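MoaD/ThiS family protein (Mycobacterium tuberculosis, PDB 6JBZ) probably serves as the small sulfur-carrier subunit of molybdopterin synthase, delivering sulfur from its C-terminal tail during molybdenum cofactor biosynthesis. Local coordinates at residues G37-L43 with D73-L77; A20-A25 with R53-V57. All blocks are in the same frame, centred on the assembly; numbering follows the deposited sequence.

Interaction 1: G37-L43 with D73-L77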
loop_
_atom_site.group_PDB
_atom_site.type_symbol
_atom_site.label_atom_id
_atom_site.label_comp_id
_atom_site.label_asym_id
_atom_site.label_seq_id
_atom_site.Cartn_x
_atom_site.Cartn_y
_atom_site.Cartn_z
ATOM N N GLY B 37 -2.723 -52.177 -0.073
ATOM C CA GLY B 37 -2.539 -51.647 -1.414
ATOM C C GLY B 37 -3.670 -50.731 -1.854
ATOM O O GLY B 37 -3.684 -50.254 -2.996
ATOM N N ALA B 38 -4.615 -50.481 -0.947
ATOM C CA ALA B 38 -5.692 -49.544 -1.213
ATOM C C ALA B 38 -5.117 -48.202 -1.690
ATOM O O ALA B 38 -4.081 -47.755 -1.204
ATOM C CB ALA B 38 -6.550 -49.362 0.030
ATOM N N THR B 39 -5.769 -47.579 -2.659
ATOM C CA THR B 39 -5.270 -46.312 -3.159
ATOM C C THR B 39 -5.857 -45.125 -2.392
ATOM O O THR B 39 -6.865 -45.247 -1.675
ATOM C CB THR B 39 -5.574 -46.137 -4.660
ATOM O OG1 THR B 39 -6.989 -46.168 -4.878
ATOM C CG2 THR B 39 -4.912 -47.231 -5.461
ATOM N N VAL B 40 -5.208 -43.972 -2.538
ATOM C CA VAL B 40 -5.746 -42.730 -2.008
ATOM C C VAL B 40 -7.143 -42.506 -2.596
ATOM O O VAL B 40 -8.045 -42.008 -1.921
ATOM C CB VAL B 40 -4.810 -41.539 -2.315
ATOM C CG1 VAL B 40 -5.542 -40.222 -2.185
ATOM C CG2 VAL B 40 -3.629 -41.560 -1.379
ATOM N N ALA B 41 -7.329 -42.915 -3.843
ATOM C CA ALA B 41 -8.634 -42.813 -4.481
ATOM C C ALA B 41 -9.699 -43.685 -3.792
ATOM O O ALA B 41 -10.838 -43.251 -3.593
ATOM C CB ALA B 41 -8.522 -43.182 -5.942
ATOM N N GLU B 42 -9.334 -44.912 -3.436
ATOM C CA GLU B 42 -10.278 -45.805 -2.784
ATOM C C GLU B 42 -10.650 -45.287 -1.407
ATOM O O GLU B 42 -11.785 -45.478 -0.967
ATOM C CB GLU B 42 -9.713 -47.213 -2.663
ATOM C CG GLU B 42 -9.573 -47.969 -3.963
ATOM C CD GLU B 42 -8.863 -49.292 -3.747
ATOM O OE1 GLU B 42 -9.251 -50.028 -2.813
ATOM O OE2 GLU B 42 -7.907 -49.589 -4.484
ATOM N N LEU B 43 -9.685 -44.659 -0.730
ATOM C CA LEU B 43 -9.896 -44.057 0.590
ATOM C C LEU B 43 -10.881 -42.886 0.525
ATOM O O LEU B 43 -11.878 -42.846 1.265
ATOM C CB LEU B 43 -8.561 -43.578 1.180
ATOM C CG LEU B 43 -8.580 -42.794 2.500
ATOM C CD1 LEU B 43 -9.070 -43.678 3.669
ATOM C CD2 LEU B 43 -7.215 -42.188 2.814
ATOM N N ASP B 73 -3.780 -39.764 -7.338
ATOM C CA ASP B 73 -4.586 -40.469 -6.338
ATOM C C ASP B 73 -4.629 -41.980 -6.594
ATOM O O ASP B 73 -5.376 -42.709 -5.946
ATOM C CB ASP B 73 -6.015 -39.896 -6.269
ATOM C CG ASP B 73 -6.799 -40.073 -7.564
ATOM O OD1 ASP B 73 -6.302 -40.730 -8.502
ATOM O OD2 ASP B 73 -7.938 -39.557 -7.637
ATOM N N ALA B 74 -3.825 -42.446 -7.540
ATOM C CA ALA B 74 -3.766 -43.872 -7.838
ATOM C C ALA B 74 -2.632 -44.501 -7.051
ATOM O O ALA B 74 -2.434 -45.711 -7.099
ATOM C CB ALA B 74 -3.584 -44.110 -9.330
ATOM N N VAL B 75 -1.893 -43.668 -6.323
ATOM C CA VAL B 75 -0.785 -44.154 -5.515
ATOM C C VAL B 75 -1.347 -44.984 -4.362
ATOM O O VAL B 75 -2.413 -44.668 -3.824
ATOM C CB VAL B 75 0.104 -42.992 -4.983
ATOM C CG1 VAL B 75 -0.695 -42.047 -4.095
ATOM C CG2 VAL B 75 1.320 -43.544 -4.240
ATOM N N ALA B 76 -0.633 -46.049 -4.007
ATOM C CA ALA B 76 -1.057 -46.974 -2.962
ATOM C C ALA B 76 -0.654 -46.491 -1.587
ATOM O O ALA B 76 0.363 -45.834 -1.434
ATOM C CB ALA B 76 -0.475 -48.354 -3.209
ATOM N N LEU B 77 -1.448 -46.844 -0.582
ATOM C CA LEU B 77 -1.162 -46.470 0.794
ATOM C C LEU B 77 -0.398 -47.571 1.521
ATOM O O LEU B 77 -0.436 -48.737 1.122
ATOM C CB LEU B 77 -2.459 -46.166 1.545
ATOM C CG LEU B 77 -3.369 -45.073 0.991
ATOM C CD1 LEU B 77 -4.691 -45.122 1.705
ATOM C CD2 LEU B 77 -2.723 -43.730 1.181
#
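The N-terminal end of helix 40-50, the long helix that packs on the sheet of this ubiquitin-like (beta-grasp) fold, is tied here to the loop that leads into strand 82-86. Thr39 and Ala76 form a single beta bridge, and three backbone hydrogen bonds join the segments. Leu77 N donates to Ala38 O at 2.9 Å. Val40 N donates to Val75 O at 3.2 Å, meeting the oxygen almost end-on with a C=O...N angle of 177°. Ala41 N reaches Asp73 O at 2.9 Å and lies in the carbonyl plane, but the bond is bent, with 136° at the hydrogen. The loop carbonyls of Asp73 and Val75 thus take up two N-H groups of the first helical turn.

Thr39 is the N-cap. Its OG1 sits between the backbone N and the carbonyl carbon (chi1 60°) and accepts from Glu42 N at 3.0 Å. Glu42 OE2 in turn accepts a weak hydrogen bond from Thr39 N, completing a capping box, and also forms a salt bridge with Arg35. The methyl CG2 of Thr39 is turned to the loop and lies 3.3 Å from Ala74 O.

On the core side the contact is apolar. Leu77 has more of its surface buried by the other segment than any other residue of the contact. Its CG packs against Ala38 O and its CD1 reaches Thr39 O. It crosses both Val40 and Leu43 at about a right angle, and Leu43 CD2 meets its CD1. Leu43 and Leu77 both continue onto Leu34 and Ile83 of the sheet, so this side belongs to the hydrophobic core. Val40 CG2, set beside its own backbone N, touches two loop residues: Leu77 CD2 at 3.5 Å and Val75 CG1 at 4.0 Å.

Interaction 2: A20-A25 with R53-V57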
loop_
_atom_site.group_PDB
_atom_site.type_symbol
_atom_site.label_atom_id
_atom_site.label_comp_id
_atom_site.label_asym_id
_atom_site.label_seq_id
_atom_site.Cartn_x
_atom_site.Cartn_y
_atom_site.Cartn_z
ATOM N N ALA B 20 -13.319 -26.959 6.649
ATOM C CA ALA B 20 -14.642 -27.417 6.227
ATOM C C ALA B 20 -14.783 -28.937 6.221
ATOM O O ALA B 20 -15.888 -29.456 6.423
ATOM C CB ALA B 20 -14.983 -26.873 4.852
ATOM N N ALA B 21 -13.679 -29.652 5.989
ATOM C CA ALA B 21 -13.735 -31.118 5.922
ATOM C C ALA B 21 -13.822 -31.707 7.318
ATOM O O ALA B 21 -14.505 -32.706 7.534
ATOM C CB ALA B 21 -12.550 -31.675 5.187
ATOM N N ARG B 22 -13.157 -31.061 8.272
ATOM C CA ARG B 22 -13.286 -31.447 9.669
ATOM C C ARG B 22 -14.705 -31.206 10.188
ATOM O O ARG B 22 -15.272 -32.049 10.889
ATOM C CB ARG B 22 -12.282 -30.691 10.533
ATOM C CG ARG B 22 -12.446 -30.978 12.012
ATOM C CD ARG B 22 -11.372 -30.319 12.829
ATOM N NE ARG B 22 -11.588 -30.609 14.240
ATOM C CZ ARG B 22 -10.623 -30.684 15.148
ATOM N NH1 ARG B 22 -9.361 -30.490 14.787
ATOM N NH2 ARG B 22 -10.920 -30.962 16.414
ATOM N N ALA B 23 -15.272 -30.055 9.844
ATOM C CA ALA B 23 -16.651 -29.757 10.194
ATOM C C ALA B 23 -17.607 -30.823 9.635
ATOM O O ALA B 23 -18.461 -31.329 10.366
ATOM C CB ALA B 23 -17.045 -28.358 9.693
ATOM N N ALA B 24 -17.448 -31.186 8.359
ATOM C CA ALA B 24 -18.402 -32.080 7.710
ATOM C C ALA B 24 -18.187 -33.524 8.147
ATOM O O ALA B 24 -19.125 -34.310 8.151
ATOM C CB ALA B 24 -18.318 -31.960 6.197
ATOM N N ALA B 25 -16.959 -33.866 8.527
ATOM C CA ALA B 25 -16.657 -35.227 8.995
ATOM C C ALA B 25 -17.073 -35.450 10.438
ATOM O O ALA B 25 -17.217 -36.588 10.874
ATOM C CB ALA B 25 -15.167 -35.540 8.855
ATOM N N ARG B 53 -22.606 -34.345 2.402
ATOM C CA ARG B 53 -21.965 -33.064 2.614
ATOM C C ARG B 53 -20.465 -33.126 2.594
ATOM O O ARG B 53 -19.830 -32.281 2.045
ATOM C CB ARG B 53 -22.456 -32.426 3.906
ATOM C CG ARG B 53 -21.592 -31.318 4.491
ATOM C CD ARG B 53 -21.615 -30.055 3.657
ATOM N NE ARG B 53 -20.782 -28.987 4.184
ATOM C CZ ARG B 53 -20.225 -28.037 3.442
ATOM N NH1 ARG B 53 -20.398 -28.029 2.135
ATOM N NH2 ARG B 53 -19.483 -27.102 4.012
ATOM N N LEU B 54 -19.904 -34.140 3.207
ATOM C CA LEU B 54 -18.483 -34.290 3.253
ATOM C C LEU B 54 -17.890 -34.515 1.890
ATOM O O LEU B 54 -16.815 -34.080 1.612
ATOM C CB LEU B 54 -18.080 -35.378 4.217
ATOM C CG LEU B 54 -16.634 -35.799 4.185
ATOM C CD1 LEU B 54 -15.711 -34.772 4.766
ATOM C CD2 LEU B 54 -16.421 -37.111 4.845
ATOM N N ALA B 55 -18.600 -35.248 1.064
ATOM C CA ALA B 55 -18.209 -35.505 -0.283
ATOM C C ALA B 55 -18.095 -34.233 -1.086
ATOM O O ALA B 55 -17.170 -34.058 -1.814
ATOM C CB ALA B 55 -19.238 -36.395 -0.908
ATOM N N THR B 56 -19.041 -33.333 -0.925
ATOM C CA THR B 56 -19.023 -32.069 -1.600
ATOM C C THR B 56 -17.837 -31.232 -1.214
ATOM O O THR B 56 -17.185 -30.664 -2.043
ATOM C CB THR B 56 -20.270 -31.291 -1.254
ATOM O OG1 THR B 56 -21.404 -32.060 -1.603
ATOM C CG2 THR B 56 -20.317 -30.062 -2.010
ATOM N N VAL B 57 -17.541 -31.177 0.059
ATOM C CA VAL B 57 -16.280 -30.608 0.488
ATOM C C VAL B 57 -15.076 -31.361 -0.075
ATOM O O VAL B 57 -14.235 -30.767 -0.738
ATOM C CB VAL B 57 -16.159 -30.597 2.005
ATOM C CG1 VAL B 57 -14.815 -30.051 2.405
ATOM C CG2 VAL B 57 -17.281 -29.802 2.622
#
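Arg53 meets helix 19-25 with the aliphatic part of its chain: CG lies 3.7 Å from Ala24 CB. The chain then bends at chi2 (70°), which brings the guanidinium back over its own helix. One face of that group is covered by Val57 CG2, 3.5 Å above the plane and over its centre. Arg53 NH2 also donates to a backbone oxygen of a chain of a different protein in the assembly, so Arg53 also takes part in an interface between proteins.

Leu54 comes next and faces Ala24 at close range, with CB atoms 4.0 Å apart. Its CG is anti to the backbone N (chi1 170°), and CD1 extends alongside the other helix to lie 3.7 Å from Ala21 O. The same methyl touches Ala25 CB. The two short helices of this ubiquitin-like fold run nearly antiparallel, at 167°, with axes 8.7 Å apart at closest approach. The alanines of 20-25 meet the other helix with methyls and backbone.

One turn after Arg53, Val57 points to the start of 20-25. Its CG1 packs against both Ala20 and Ala21, 4.0 Å from Ala20 CB and 3.9 Å from Ala21 CB. The other branch, CG2, approaches Ala24 CB at 4.3 Å.

From the N terminus, strand 11-17 leads into helix 19-25, the first half of interaction 2. The chain then forms strand 29-34 and enters helix 40-50, whose start belongs to interaction 1. Helix 52-58 follows and closes interaction 2 around a loop of 27 residues. Strands 62-65 and 68-69 come next, and 73-77 closes interaction 1 around 29 residues. The two loops therefore cross. The contacts lie on opposite sides of the chain's centre, about 20 Å apart between centres, and do not touch. Interaction 2 joins the two short helices; interaction 1 ties the long helix to the loop before strand 82-86.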